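Local structure of light Chain (Clostridium botulinum, 6BVD) at residues 40-45 with 108-113; 114-119 with 235-240; 128-133 with 318-323; 183-186 with 190-193; 292-297 with 339-344. The protein probably acts as a zinc metalloendopeptidase, the protease domain of a mosaic botulinum neurotoxin, expected to cleave a neuronal SNARE protein inside the nerve cell. All coordinates share one frame; numbering follows the deposited sequence.

Contact 1 of 5, residues 40-45 with 108-113; sequences QIMDNV and ILLEEI
A type II beta turn from M42 to V45 links strands 36-40 and 45-48 of the large mixed sheet, and its end residues M42 and V45 pack on L110 and I113 of helix 104-115. SD of M42 lies 4.0 Å from CD2 of L110, and its methyl CE reaches the helix backbone, 3.2 Å from the carbonyl O of L110. The flexible thioether suits this place: CG sits between the backbone N and the carbonyl carbon (chi1 52°), and a bend at chi3 (-78°) lays the methyl against the helix. About one helical turn after L110, I113 meets V45 through single branches, CG2 to CG2 at 3.9 Å, each beta-branched with a methyl near its backbone. The residue ahead of the corner also holds the turn: the amide N of N44 gives OE1 of Q40 a hydrogen bond of 2.9 Å, on a lone pair. F97 of helix 83-100 also touches M42, and V233 of the zinc-bearing helix 222-237 lies on I113. The packing is van der Waals, probably favoured by the exclusion of water, while a hydrogen bond from ND2 of N44 to the carbonyl O of K114 adds a polar tie to the same helix.

Contact 2 of 5, residues 114-119 with 235-240; sequences KNAIPY and HGLYGT. With ACT (acetate ion), chain F.
A116, L237 and P118 pack the end of helix 104-115 against the end of helix 222-237, the helix that carries the zinc-binding H228 and H232. A116, at the centre of an inverse gamma turn, is the first residue past its helix, and its small side chain lets the two segments come close. Its CB lies 4.0 Å from CB of L237 and 3.7 Å from CE2 of Y238, which it meets obliquely. The carbonyl O of A116 comes down on the L237 side chain, 3.4 Å from CB, with the branches only slightly farther away. L237 lies beside this oxygen with CG next to its own backbone N (chi1 -71°) and also touches the proline: CD2 is 4.2 Å from CG of P118. A rigid ring suits the extended chain leaving the gamma turn.

Y238 closes its helix just before G239, whose positive phi (70°) completes a Schellman motif, a place glycine takes easily. The phenol OH of Y238 is hydrogen-bonded to E112, so its ring can lie beside the alanine while its polar end is satisfied. K323 from helix 313-323 binds the carbonyls of both I117 and L237, linking the two segments just past the helix ends. Two residues before L237, H235 holds an acetate, probably from the crystallisation liquor, which H232 and I242 also bind. Its OXT lies at the edge of the H235 ring, in plane, where ND1 of H235 donates a nearly straight hydrogen bond of 2.6 Å (175°) to it.

Contact 3 of 5, residues 128-133 with 318-323; sequences EQFTTN and NLYEWK
F130 and Y320 form an aromatic pair that joins strand 129-130 to helix 313-323. The stack is an offset edge-to-face one: the edge of Y320 is directed at the face of F130, with ring centroids 5.7 Å apart and planes at 67°. In such a pair the slightly positive ring hydrogens of the tyrosine would meet the electron-rich face of the phenylalanine, probably adding a weak electrostatic attraction to the dispersion between the rings.

The apolar contact lies along one side of the tyrosine. CE1 of F130 is 3.9 Å from CE2 of Y320, and CZ of F130 is equally close to CD2 of Y320, so two neighbouring carbons from each ring meet. The two side chains run antiparallel past one another, coming from the strand and from the helix. On Y320, CG stands beside the backbone N (chi1 -64°), which sends the ring off the helix toward the strand.

The polar interaction is made elsewhere: the hydroxyl of Y320 is hydrogen-bonded to the carbonyl O of P118. Tyrosine thus suits a buried place that needs both an aromatic edge and a polar end. F130 also packs on I313, F316 and K317 of helix 313-323, while its backbone pairs with T306 and T308, so the short two-strand parallel sheet of 129-130 and 306-307 lies against this helix.

Contact 4 of 5, residues 183-186 with 190-193; sequences TPYK and GSIM
The loop between strands 168-171 and 193-196 folds back on itself, closed by a backbone hydrogen bond and a Met-aromatic contact, before the chain enters the large mixed sheet at M193. The hydrogen bond runs from N of G190 to the carbonyl O of P184, 2.9 Å long; the donor stands well above the carbonyl plane, 59° out of it. The two segments press close, CA of Y185 lying 3.7 Å from CA of G190. Glycine fits because its backbone angles (phi 89°) would push a side chain against the preceding carbonyl. P184, with its fixed phi, suits the bend.

Y185 meets S191 and M193 together. Its CG sits between its own backbone N and carbonyl carbon (chi1 59°), and OG of S191 lies 3.4 Å from both CB and CD2 of Y185. That hydroxyl is held by two bonds, giving its proton to the carbonyl O of I192 and accepting one from the amide N of I172. Outside the two segments, Y241 meets the Y185 ring edge-to-face. M193 also packs on V233 and L237, so the loop joins its sheet strand to the zinc-bearing helix 222-237. Bent at chi2 and chi3, M193 brings its SD obliquely to 5.3 Å from the centroid of the Y185 ring and 4.0 Å from CB of Y185.

Contact 5 of 5, residues 292-297 with 339-344; sequences SDYKRI and NKFEQL
Y294 of helix 280-301 meets F341 and L344 of helix 338-348, and these three buried side chains make the whole contact. CE1 of F341 comes 3.5 Å from CD2 of Y294, which lies at the edge of the phenylalanine ring and in its plane. The rings are nearly perpendicular, planes at 82° with centroids 5.8 Å apart, yet the approach to Y294 is oblique. At the neighbouring ring carbon, CD2 of L344 touches CE2 of Y294 at 3.7 Å. Both side chains run roughly perpendicular to that of the tyrosine. F341 and L344 lie three apart on their helix, nearly one turn, and so occupy neighbouring positions. In F341, CG anti to the backbone N (chi1 178°) swings the ring across to the other helix.

In the next shell, the hydroxyl of Y294 is hydrogen-bonded to the carbonyl O of Y238. Tyrosine therefore suits its place, offering a broad carbon flank to helix 338-348 and a polar tip to the chain after the zinc-bearing helix. Y324 meets Y294 edge-to-face, and Y287 does the same for F341, adding further aromatic neighbours to each ring. This is helix-helix packing through an aromatic cluster, about 24 Å from the centre of the chain.

Contact 2 is the hub of the set: contact 4 lies about 7 Å from it between centres, contacts 1 and 3 about 12 Å, contact 5 about 14 Å, and it touches all four. Contacts 1 and 2 share helix 104-115, the first using its body and the second its C-terminal end. Along the chain contact 1 closes before contact 2 opens, contact 4 is nested inside contacts 2 and 3, and the segments of contact 3 alternate with those of contacts 2 and 5. The 183-193 loop and helices 280-301, 313-323 and 338-348 gather round one end of the zinc-bearing helix 222-237, and the sheet turn joins them by way of helix 104-115.

Contact 1 of 5, residues 40-45 with 108-113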
# COMPACT_ATOMS: atom_id res chain seq x y z
N GLN A 40 -16.07 1.51 -10.32
CA GLN A 40 -16.17 2.71 -9.51
C GLN A 40 -15.01 2.71 -8.53
O GLN A 40 -15.07 2.10 -7.47
CB GLN A 40 -17.50 2.80 -8.72
CG GLN A 40 -17.76 4.23 -8.28
CD GLN A 40 -19.04 4.45 -7.53
OE1 GLN A 40 -19.37 5.58 -7.17
NE2 GLN A 40 -19.80 3.37 -7.28
N ILE A 41 -13.94 3.37 -8.94
CA ILE A 41 -12.69 3.38 -8.15
C ILE A 41 -12.87 4.11 -6.81
O ILE A 41 -12.20 3.79 -5.80
CB ILE A 41 -11.52 4.01 -9.04
CG1 ILE A 41 -10.20 4.00 -8.27
CG2 ILE A 41 -11.90 5.38 -9.53
CD1 ILE A 41 -9.55 2.67 -8.29
N MET A 42 -13.74 5.12 -6.79
CA MET A 42 -14.10 5.80 -5.54
C MET A 42 -15.44 6.40 -5.77
O MET A 42 -15.86 6.51 -6.94
CB MET A 42 -13.08 6.90 -5.12
CG MET A 42 -12.77 7.94 -6.24
SD MET A 42 -11.80 9.39 -5.64
CE MET A 42 -13.11 10.31 -4.85
N ASP A 43 -16.15 6.82 -4.71
CA ASP A 43 -17.49 7.42 -4.89
C ASP A 43 -17.49 8.51 -5.98
O ASP A 43 -16.73 9.50 -5.90
CB ASP A 43 -18.01 8.02 -3.60
CG ASP A 43 -18.49 6.98 -2.59
OD1 ASP A 43 -18.67 5.80 -2.94
OD2 ASP A 43 -18.72 7.38 -1.44
N ASN A 44 -18.38 8.35 -6.98
CA ASN A 44 -18.59 9.27 -8.09
C ASN A 44 -17.49 9.25 -9.16
O ASN A 44 -17.46 10.10 -10.03
CB ASN A 44 -18.81 10.73 -7.60
CG ASN A 44 -20.10 10.89 -6.79
OD1 ASN A 44 -21.07 10.19 -7.04
ND2 ASN A 44 -20.09 11.78 -5.79
N VAL A 45 -16.59 8.30 -9.13
CA VAL A 45 -15.55 8.23 -10.17
C VAL A 45 -15.56 6.84 -10.79
O VAL A 45 -15.38 5.82 -10.10
CB VAL A 45 -14.11 8.55 -9.61
CG1 VAL A 45 -13.10 8.57 -10.73
CG2 VAL A 45 -14.10 9.87 -8.90
N ILE A 108 -7.16 15.33 0.49
CA ILE A 108 -8.01 16.50 0.39
C ILE A 108 -8.45 16.67 -1.09
O ILE A 108 -9.62 16.95 -1.38
CB ILE A 108 -7.30 17.79 0.90
CG1 ILE A 108 -6.82 17.65 2.35
CG2 ILE A 108 -8.24 18.96 0.83
CD1 ILE A 108 -7.92 17.46 3.33
N LEU A 109 -7.51 16.50 -2.03
CA LEU A 109 -7.87 16.53 -3.47
C LEU A 109 -8.98 15.50 -3.84
O LEU A 109 -9.98 15.84 -4.49
CB LEU A 109 -6.65 16.25 -4.33
CG LEU A 109 -6.92 16.11 -5.84
CD1 LEU A 109 -7.53 17.40 -6.40
CD2 LEU A 109 -5.60 15.84 -6.54
N LEU A 110 -8.82 14.26 -3.39
CA LEU A 110 -9.81 13.23 -3.72
C LEU A 110 -11.18 13.49 -3.07
O LEU A 110 -12.23 13.19 -3.72
CB LEU A 110 -9.31 11.85 -3.34
CG LEU A 110 -8.11 11.34 -4.16
CD1 LEU A 110 -7.77 9.86 -3.78
CD2 LEU A 110 -8.37 11.48 -5.65
N GLU A 111 -11.20 14.06 -1.85
CA GLU A 111 -12.47 14.47 -1.19
C GLU A 111 -13.20 15.55 -2.00
O GLU A 111 -14.45 15.55 -2.11
CB GLU A 111 -12.22 14.98 0.25
CG GLU A 111 -11.82 13.90 1.24
CD GLU A 111 -11.11 14.44 2.49
OE1 GLU A 111 -11.16 15.67 2.75
OE2 GLU A 111 -10.50 13.63 3.23
N GLU A 112 -12.45 16.49 -2.58
CA GLU A 112 -13.05 17.47 -3.47
C GLU A 112 -13.64 16.84 -4.71
O GLU A 112 -14.74 17.19 -5.12
CB GLU A 112 -12.02 18.54 -3.90
CG GLU A 112 -11.67 19.49 -2.79
CD GLU A 112 -12.76 20.50 -2.55
OE1 GLU A 112 -13.58 20.70 -3.45
OE2 GLU A 112 -12.81 21.08 -1.47
N ILE A 113 -12.90 15.93 -5.34
CA ILE A 113 -13.39 15.25 -6.53
C ILE A 113 -14.70 14.47 -6.25
O ILE A 113 -15.56 14.30 -7.13
CB ILE A 113 -12.32 14.31 -7.09
CG1 ILE A 113 -11.12 15.13 -7.63
CG2 ILE A 113 -12.87 13.51 -8.23
CD1 ILE A 113 -11.50 16.09 -8.77

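Contact 2 of 5, residues 114-119 with 235-240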
# COMPACT_ATOMS: atom_id res chain seq x y z
N LYS A 114 -14.81 13.96 -5.02
CA LYS A 114 -16.00 13.20 -4.61
C LYS A 114 -17.17 14.12 -4.34
O LYS A 114 -18.29 13.84 -4.77
CB LYS A 114 -15.68 12.38 -3.37
CG LYS A 114 -16.93 11.83 -2.64
CD LYS A 114 -16.49 11.11 -1.33
CE LYS A 114 -17.69 10.70 -0.46
NZ LYS A 114 -17.23 10.02 0.81
N ASN A 115 -16.91 15.23 -3.68
CA ASN A 115 -17.96 16.10 -3.13
C ASN A 115 -18.42 17.28 -4.00
O ASN A 115 -19.49 17.82 -3.72
CB ASN A 115 -17.51 16.66 -1.77
CG ASN A 115 -17.40 15.57 -0.71
OD1 ASN A 115 -18.14 14.59 -0.74
ND2 ASN A 115 -16.48 15.75 0.25
N ALA A 116 -17.64 17.68 -5.00
CA ALA A 116 -18.03 18.87 -5.81
C ALA A 116 -18.98 18.46 -6.94
O ALA A 116 -18.68 18.63 -8.11
CB ALA A 116 -16.82 19.60 -6.39
N ILE A 117 -20.14 17.96 -6.58
CA ILE A 117 -21.07 17.51 -7.61
C ILE A 117 -21.58 18.68 -8.52
O ILE A 117 -21.75 19.81 -8.08
CB ILE A 117 -22.25 16.81 -6.97
CG1 ILE A 117 -23.08 17.82 -6.20
CG2 ILE A 117 -21.77 15.63 -6.03
CD1 ILE A 117 -24.48 17.29 -5.87
N PRO A 118 -21.83 18.41 -9.80
CA PRO A 118 -22.36 19.49 -10.66
C PRO A 118 -23.72 20.07 -10.22
O PRO A 118 -24.49 19.34 -9.60
CB PRO A 118 -22.51 18.81 -12.02
CG PRO A 118 -21.55 17.71 -11.98
CD PRO A 118 -21.54 17.20 -10.57
N TYR A 119 -23.97 21.35 -10.47
CA TYR A 119 -25.29 21.93 -10.22
C TYR A 119 -26.30 21.24 -11.14
O TYR A 119 -25.97 20.96 -12.29
CB TYR A 119 -25.30 23.44 -10.47
CG TYR A 119 -26.62 24.11 -10.09
CD1 TYR A 119 -26.86 24.50 -8.78
CD2 TYR A 119 -27.67 24.25 -11.01
CE1 TYR A 119 -28.06 25.09 -8.41
CE2 TYR A 119 -28.88 24.81 -10.64
CZ TYR A 119 -29.07 25.23 -9.33
OH TYR A 119 -30.26 25.82 -8.95
N HIS A 235 -11.53 22.00 -11.60
CA HIS A 235 -11.95 23.27 -12.13
C HIS A 235 -13.30 23.07 -12.86
O HIS A 235 -14.20 23.90 -12.75
CB HIS A 235 -10.89 23.87 -13.09
CG HIS A 235 -9.56 24.13 -12.42
ND1 HIS A 235 -8.36 24.12 -13.11
CD2 HIS A 235 -9.26 24.44 -11.15
CE1 HIS A 235 -7.37 24.39 -12.27
NE2 HIS A 235 -7.88 24.58 -11.07
N GLY A 236 -13.41 21.99 -13.62
CA GLY A 236 -14.67 21.75 -14.37
C GLY A 236 -15.88 21.52 -13.43
O GLY A 236 -16.97 21.99 -13.69
N LEU A 237 -15.66 20.78 -12.35
CA LEU A 237 -16.73 20.48 -11.38
C LEU A 237 -17.22 21.77 -10.73
O LEU A 237 -18.42 21.92 -10.44
CB LEU A 237 -16.24 19.48 -10.32
CG LEU A 237 -16.04 18.04 -10.81
CD1 LEU A 237 -15.53 17.13 -9.71
CD2 LEU A 237 -17.39 17.45 -11.37
N TYR A 238 -16.30 22.70 -10.50
CA TYR A 238 -16.64 24.01 -9.96
C TYR A 238 -17.06 25.02 -11.05
O TYR A 238 -17.37 26.17 -10.75
CB TYR A 238 -15.45 24.56 -9.12
CG TYR A 238 -15.49 24.07 -7.68
CD1 TYR A 238 -16.35 24.64 -6.74
CD2 TYR A 238 -14.65 23.03 -7.26
CE1 TYR A 238 -16.36 24.18 -5.38
CE2 TYR A 238 -14.67 22.57 -5.94
CZ TYR A 238 -15.51 23.15 -5.00
OH TYR A 238 -15.48 22.67 -3.69
N GLY A 239 -17.06 24.59 -12.31
CA GLY A 239 -17.54 25.44 -13.40
C GLY A 239 -16.58 26.62 -13.70
O GLY A 239 -17.02 27.65 -14.24
N THR A 240 -15.30 26.47 -13.34
CA THR A 240 -14.28 27.53 -13.60
C THR A 240 -13.35 27.15 -14.75
O THR A 240 -12.35 27.83 -15.01
CB THR A 240 -13.35 27.76 -12.35
OG1 THR A 240 -12.50 26.64 -12.21
CG2 THR A 240 -14.17 27.93 -11.05
C ACT F . -8.78 24.30 -16.66
O ACT F . -9.53 25.28 -16.44
OXT ACT F . -8.22 23.72 -15.70
CH3 ACT F . -8.56 23.81 -18.06

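Contact 3 of 5, residues 128-133 with 318-323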
# COMPACT_ATOMS: atom_id res chain seq x y z
N GLU A 128 -36.36 27.47 -11.98
CA GLU A 128 -37.17 26.93 -10.87
C GLU A 128 -37.00 25.44 -10.62
O GLU A 128 -37.55 24.88 -9.67
CB GLU A 128 -38.67 27.20 -11.12
CG GLU A 128 -39.00 28.64 -11.30
CD GLU A 128 -38.68 29.16 -12.70
OE1 GLU A 128 -38.39 28.34 -13.61
OE2 GLU A 128 -38.66 30.40 -12.86
N GLN A 129 -36.21 24.80 -11.46
CA GLN A 129 -36.14 23.36 -11.49
C GLN A 129 -34.74 22.85 -11.26
O GLN A 129 -33.78 23.41 -11.82
CB GLN A 129 -36.66 22.87 -12.83
CG GLN A 129 -37.13 21.45 -12.88
CD GLN A 129 -37.70 21.09 -14.23
OE1 GLN A 129 -37.19 21.53 -15.26
NE2 GLN A 129 -38.74 20.27 -14.24
N PHE A 130 -34.61 21.84 -10.40
CA PHE A 130 -33.41 20.99 -10.38
C PHE A 130 -33.54 20.00 -11.53
O PHE A 130 -34.42 19.12 -11.51
CB PHE A 130 -33.26 20.23 -9.05
CG PHE A 130 -32.57 21.02 -7.95
CD1 PHE A 130 -31.69 22.06 -8.26
CD2 PHE A 130 -32.83 20.75 -6.62
CE1 PHE A 130 -31.08 22.81 -7.22
CE2 PHE A 130 -32.23 21.46 -5.59
CZ PHE A 130 -31.34 22.50 -5.89
N THR A 131 -32.69 20.15 -12.55
CA THR A 131 -32.76 19.32 -13.74
C THR A 131 -31.72 18.18 -13.76
O THR A 131 -30.50 18.40 -13.76
CB THR A 131 -32.60 20.21 -14.99
OG1 THR A 131 -33.68 21.14 -15.00
CG2 THR A 131 -32.64 19.38 -16.24
N THR A 132 -32.24 16.96 -13.77
CA THR A 132 -31.42 15.77 -13.69
C THR A 132 -31.37 15.02 -15.02
O THR A 132 -30.54 14.16 -15.21
CB THR A 132 -31.94 14.78 -12.63
OG1 THR A 132 -33.22 14.29 -13.05
CG2 THR A 132 -32.06 15.44 -11.29
N ASN A 133 -32.24 15.34 -15.97
CA ASN A 133 -32.41 14.41 -17.07
C ASN A 133 -31.70 14.82 -18.35
O ASN A 133 -32.33 14.98 -19.41
CB ASN A 133 -33.91 14.21 -17.36
CG ASN A 133 -34.62 15.51 -17.63
OD1 ASN A 133 -34.17 16.59 -17.22
ND2 ASN A 133 -35.74 15.43 -18.33
N ASN A 318 -29.01 22.37 0.44
CA ASN A 318 -27.96 22.41 1.45
C ASN A 318 -26.61 22.10 0.84
O ASN A 318 -25.59 22.73 1.16
CB ASN A 318 -28.25 21.42 2.58
CG ASN A 318 -29.50 21.75 3.32
OD1 ASN A 318 -30.01 22.86 3.22
ND2 ASN A 318 -30.04 20.77 4.06
N LEU A 319 -26.60 21.14 -0.06
CA LEU A 319 -25.35 20.74 -0.70
C LEU A 319 -24.72 21.88 -1.53
O LEU A 319 -23.49 22.09 -1.45
CB LEU A 319 -25.61 19.52 -1.55
CG LEU A 319 -24.43 18.62 -1.87
CD1 LEU A 319 -25.00 17.26 -2.23
CD2 LEU A 319 -23.60 19.18 -3.00
N TYR A 320 -25.53 22.63 -2.29
CA TYR A 320 -25.00 23.75 -3.10
C TYR A 320 -24.68 24.98 -2.23
O TYR A 320 -23.76 25.76 -2.55
CB TYR A 320 -26.00 24.13 -4.23
CG TYR A 320 -26.16 22.99 -5.20
CD1 TYR A 320 -25.05 22.33 -5.71
CD2 TYR A 320 -27.43 22.52 -5.59
CE1 TYR A 320 -25.15 21.25 -6.53
CE2 TYR A 320 -27.56 21.44 -6.45
CZ TYR A 320 -26.43 20.81 -6.94
OH TYR A 320 -26.51 19.70 -7.79
N GLU A 321 -25.39 25.13 -1.11
CA GLU A 321 -25.07 26.19 -0.16
C GLU A 321 -23.63 26.02 0.32
O GLU A 321 -22.86 26.99 0.35
CB GLU A 321 -26.02 26.20 1.03
CG GLU A 321 -25.60 27.22 2.10
CD GLU A 321 -26.43 27.10 3.39
OE1 GLU A 321 -27.27 26.18 3.47
OE2 GLU A 321 -26.19 27.90 4.33
N TRP A 322 -23.28 24.78 0.65
CA TRP A 322 -21.92 24.44 1.07
C TRP A 322 -20.89 24.52 -0.07
O TRP A 322 -19.80 25.10 0.12
CB TRP A 322 -21.88 23.03 1.66
CG TRP A 322 -20.50 22.69 2.03
CD1 TRP A 322 -19.68 21.84 1.36
CD2 TRP A 322 -19.77 23.11 3.20
NE1 TRP A 322 -18.48 21.72 2.01
CE2 TRP A 322 -18.52 22.48 3.15
CE3 TRP A 322 -20.07 23.95 4.28
CZ2 TRP A 322 -17.54 22.68 4.15
CZ3 TRP A 322 -19.11 24.14 5.28
CH2 TRP A 322 -17.86 23.51 5.20
N LYS A 323 -21.21 23.91 -1.22
CA LYS A 323 -20.30 23.87 -2.37
C LYS A 323 -19.86 25.26 -2.81
O LYS A 323 -18.68 25.50 -3.04
CB LYS A 323 -20.96 23.17 -3.57
CG LYS A 323 -20.08 23.15 -4.82
CD LYS A 323 -20.80 22.56 -6.04
CE LYS A 323 -19.82 22.43 -7.22
NZ LYS A 323 -20.40 22.23 -8.57

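Contact 4 of 5, residues 183-186 with 190-193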
# COMPACT_ATOMS: atom_id res chain seq x y z
N THR A 183 -22.19 24.78 -22.19
CA THR A 183 -21.01 24.19 -21.56
C THR A 183 -20.98 24.53 -20.07
O THR A 183 -20.24 25.41 -19.64
CB THR A 183 -19.70 24.69 -22.24
OG1 THR A 183 -19.69 26.12 -22.19
CG2 THR A 183 -19.68 24.27 -23.68
N PRO A 184 -21.82 23.85 -19.27
CA PRO A 184 -21.97 24.26 -17.88
C PRO A 184 -20.68 24.17 -17.06
O PRO A 184 -20.61 24.88 -16.08
CB PRO A 184 -23.04 23.30 -17.30
CG PRO A 184 -23.24 22.24 -18.40
CD PRO A 184 -22.84 22.87 -19.69
N TYR A 185 -19.72 23.34 -17.46
CA TYR A 185 -18.46 23.24 -16.76
C TYR A 185 -17.56 24.50 -16.91
O TYR A 185 -16.48 24.56 -16.24
CB TYR A 185 -17.70 22.00 -17.24
CG TYR A 185 -17.43 22.01 -18.72
CD1 TYR A 185 -16.21 22.49 -19.22
CD2 TYR A 185 -18.39 21.57 -19.64
CE1 TYR A 185 -15.94 22.50 -20.55
CE2 TYR A 185 -18.12 21.57 -20.96
CZ TYR A 185 -16.90 22.04 -21.43
OH TYR A 185 -16.65 22.07 -22.78
N LYS A 186 -17.96 25.44 -17.76
CA LYS A 186 -17.27 26.75 -17.96
C LYS A 186 -18.07 27.90 -17.38
O LYS A 186 -17.58 29.04 -17.29
CB LYS A 186 -17.02 27.02 -19.44
CG LYS A 186 -16.21 25.95 -20.15
CD LYS A 186 -16.06 26.20 -21.66
CE LYS A 186 -14.95 27.18 -21.99
NZ LYS A 186 -14.75 27.27 -23.47
N GLY A 190 -20.75 23.46 -13.54
CA GLY A 190 -19.97 22.24 -13.56
C GLY A 190 -20.67 21.20 -14.41
O GLY A 190 -21.82 21.39 -14.83
N SER A 191 -20.00 20.10 -14.70
CA SER A 191 -20.66 19.00 -15.42
C SER A 191 -19.88 17.76 -15.13
O SER A 191 -18.78 17.85 -14.54
CB SER A 191 -20.70 19.25 -16.95
OG SER A 191 -19.43 19.07 -17.53
N ILE A 192 -20.42 16.61 -15.53
CA ILE A 192 -19.64 15.39 -15.58
C ILE A 192 -18.35 15.68 -16.33
O ILE A 192 -18.39 16.33 -17.38
CB ILE A 192 -20.41 14.26 -16.26
CG1 ILE A 192 -21.57 13.78 -15.38
CG2 ILE A 192 -19.53 13.06 -16.41
CD1 ILE A 192 -22.60 12.90 -16.19
N MET A 193 -17.21 15.19 -15.82
CA MET A 193 -15.94 15.42 -16.49
C MET A 193 -15.46 14.12 -17.09
O MET A 193 -15.92 13.05 -16.72
CB MET A 193 -14.90 16.04 -15.52
CG MET A 193 -15.36 17.42 -14.99
SD MET A 193 -15.60 18.72 -16.29
CE MET A 193 -13.90 19.00 -16.86

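Contact 5 of 5, residues 292-297 with 339-344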
# COMPACT_ATOMS: atom_id res chain seq x y z
N SER A 292 -19.20 36.52 -10.90
CA SER A 292 -20.44 36.79 -11.59
C SER A 292 -21.28 35.50 -11.80
O SER A 292 -22.50 35.49 -11.58
CB SER A 292 -20.12 37.48 -12.92
OG SER A 292 -21.28 37.63 -13.69
N ASP A 293 -20.64 34.40 -12.18
CA ASP A 293 -21.35 33.12 -12.39
C ASP A 293 -21.93 32.58 -11.07
O ASP A 293 -23.04 32.05 -11.04
CB ASP A 293 -20.45 32.07 -13.00
CG ASP A 293 -20.11 32.35 -14.47
OD1 ASP A 293 -20.86 33.09 -15.11
OD2 ASP A 293 -19.13 31.78 -14.98
N TYR A 294 -21.16 32.68 -9.99
CA TYR A 294 -21.68 32.19 -8.70
C TYR A 294 -22.82 33.04 -8.17
O TYR A 294 -23.72 32.49 -7.54
CB TYR A 294 -20.58 32.08 -7.63
CG TYR A 294 -19.64 30.92 -7.83
CD1 TYR A 294 -19.72 30.12 -8.96
CD2 TYR A 294 -18.67 30.63 -6.88
CE1 TYR A 294 -18.88 29.08 -9.14
CE2 TYR A 294 -17.81 29.57 -7.06
CZ TYR A 294 -17.92 28.80 -8.20
OH TYR A 294 -17.08 27.74 -8.39
N LYS A 295 -22.80 34.36 -8.42
CA LYS A 295 -23.94 35.23 -8.06
C LYS A 295 -25.22 34.80 -8.80
O LYS A 295 -26.34 34.84 -8.23
CB LYS A 295 -23.66 36.69 -8.36
CG LYS A 295 -22.79 37.42 -7.31
CD LYS A 295 -22.46 38.85 -7.75
CE LYS A 295 -21.58 39.55 -6.70
NZ LYS A 295 -21.12 40.90 -7.12
N ARG A 296 -25.08 34.45 -10.07
CA ARG A 296 -26.22 33.96 -10.84
C ARG A 296 -26.73 32.64 -10.26
O ARG A 296 -27.94 32.43 -10.21
CB ARG A 296 -25.87 33.77 -12.30
CG ARG A 296 -25.59 35.07 -13.02
CD ARG A 296 -25.29 34.86 -14.50
NE ARG A 296 -24.95 36.10 -15.20
CZ ARG A 296 -24.53 36.16 -16.47
NH1 ARG A 296 -24.43 35.06 -17.20
NH2 ARG A 296 -24.23 37.33 -17.01
N ILE A 297 -25.83 31.76 -9.82
CA ILE A 297 -26.28 30.47 -9.25
C ILE A 297 -27.00 30.68 -7.92
O ILE A 297 -28.02 30.04 -7.68
CB ILE A 297 -25.13 29.48 -9.14
CG1 ILE A 297 -24.70 29.07 -10.56
CG2 ILE A 297 -25.45 28.21 -8.29
CD1 ILE A 297 -23.44 28.24 -10.60
N ASN A 339 -16.27 37.58 1.25
CA ASN A 339 -15.14 37.02 2.00
C ASN A 339 -15.11 35.49 1.86
O ASN A 339 -14.04 34.89 1.69
CB ASN A 339 -15.23 37.41 3.47
CG ASN A 339 -14.90 38.87 3.69
OD1 ASN A 339 -14.05 39.43 3.00
ND2 ASN A 339 -15.59 39.49 4.63
N LYS A 340 -16.27 34.85 1.92
CA LYS A 340 -16.32 33.41 1.71
C LYS A 340 -15.97 33.07 0.25
O LYS A 340 -15.38 32.03 -0.03
CB LYS A 340 -17.69 32.84 2.11
CG LYS A 340 -17.90 32.74 3.61
CD LYS A 340 -19.29 32.17 3.89
CE LYS A 340 -19.33 31.38 5.19
NZ LYS A 340 -20.71 30.82 5.42
N PHE A 341 -16.33 33.94 -0.70
CA PHE A 341 -15.97 33.70 -2.09
C PHE A 341 -14.46 33.75 -2.31
O PHE A 341 -13.88 32.94 -3.02
CB PHE A 341 -16.63 34.70 -3.04
CG PHE A 341 -16.23 34.49 -4.45
CD1 PHE A 341 -16.83 33.51 -5.21
CD2 PHE A 341 -15.19 35.22 -5.02
CE1 PHE A 341 -16.44 33.28 -6.51
CE2 PHE A 341 -14.78 34.99 -6.30
CZ PHE A 341 -15.40 34.01 -7.05
N GLU A 342 -13.82 34.74 -1.72
CA GLU A 342 -12.38 34.86 -1.87
C GLU A 342 -11.67 33.60 -1.34
O GLU A 342 -10.77 33.06 -1.99
CB GLU A 342 -11.86 36.11 -1.16
CG GLU A 342 -10.41 36.39 -1.47
CD GLU A 342 -9.89 37.62 -0.76
OE1 GLU A 342 -10.69 38.28 -0.05
OE2 GLU A 342 -8.68 37.92 -0.91
N GLN A 343 -12.14 33.09 -0.20
CA GLN A 343 -11.55 31.88 0.35
C GLN A 343 -11.83 30.65 -0.50
O GLN A 343 -10.96 29.79 -0.67
CB GLN A 343 -12.02 31.66 1.79
CG GLN A 343 -11.41 32.67 2.77
CD GLN A 343 -9.87 32.72 2.71
OE1 GLN A 343 -9.18 31.78 3.12
NE2 GLN A 343 -9.33 33.83 2.20
N LEU A 344 -13.02 30.57 -1.09
CA LEU A 344 -13.33 29.44 -1.95
C LEU A 344 -12.45 29.44 -3.21
O LEU A 344 -11.83 28.44 -3.56
CB LEU A 344 -14.81 29.47 -2.34
CG LEU A 344 -15.20 28.46 -3.41
CD1 LEU A 344 -14.82 27.05 -2.98
CD2 LEU A 344 -16.74 28.54 -3.70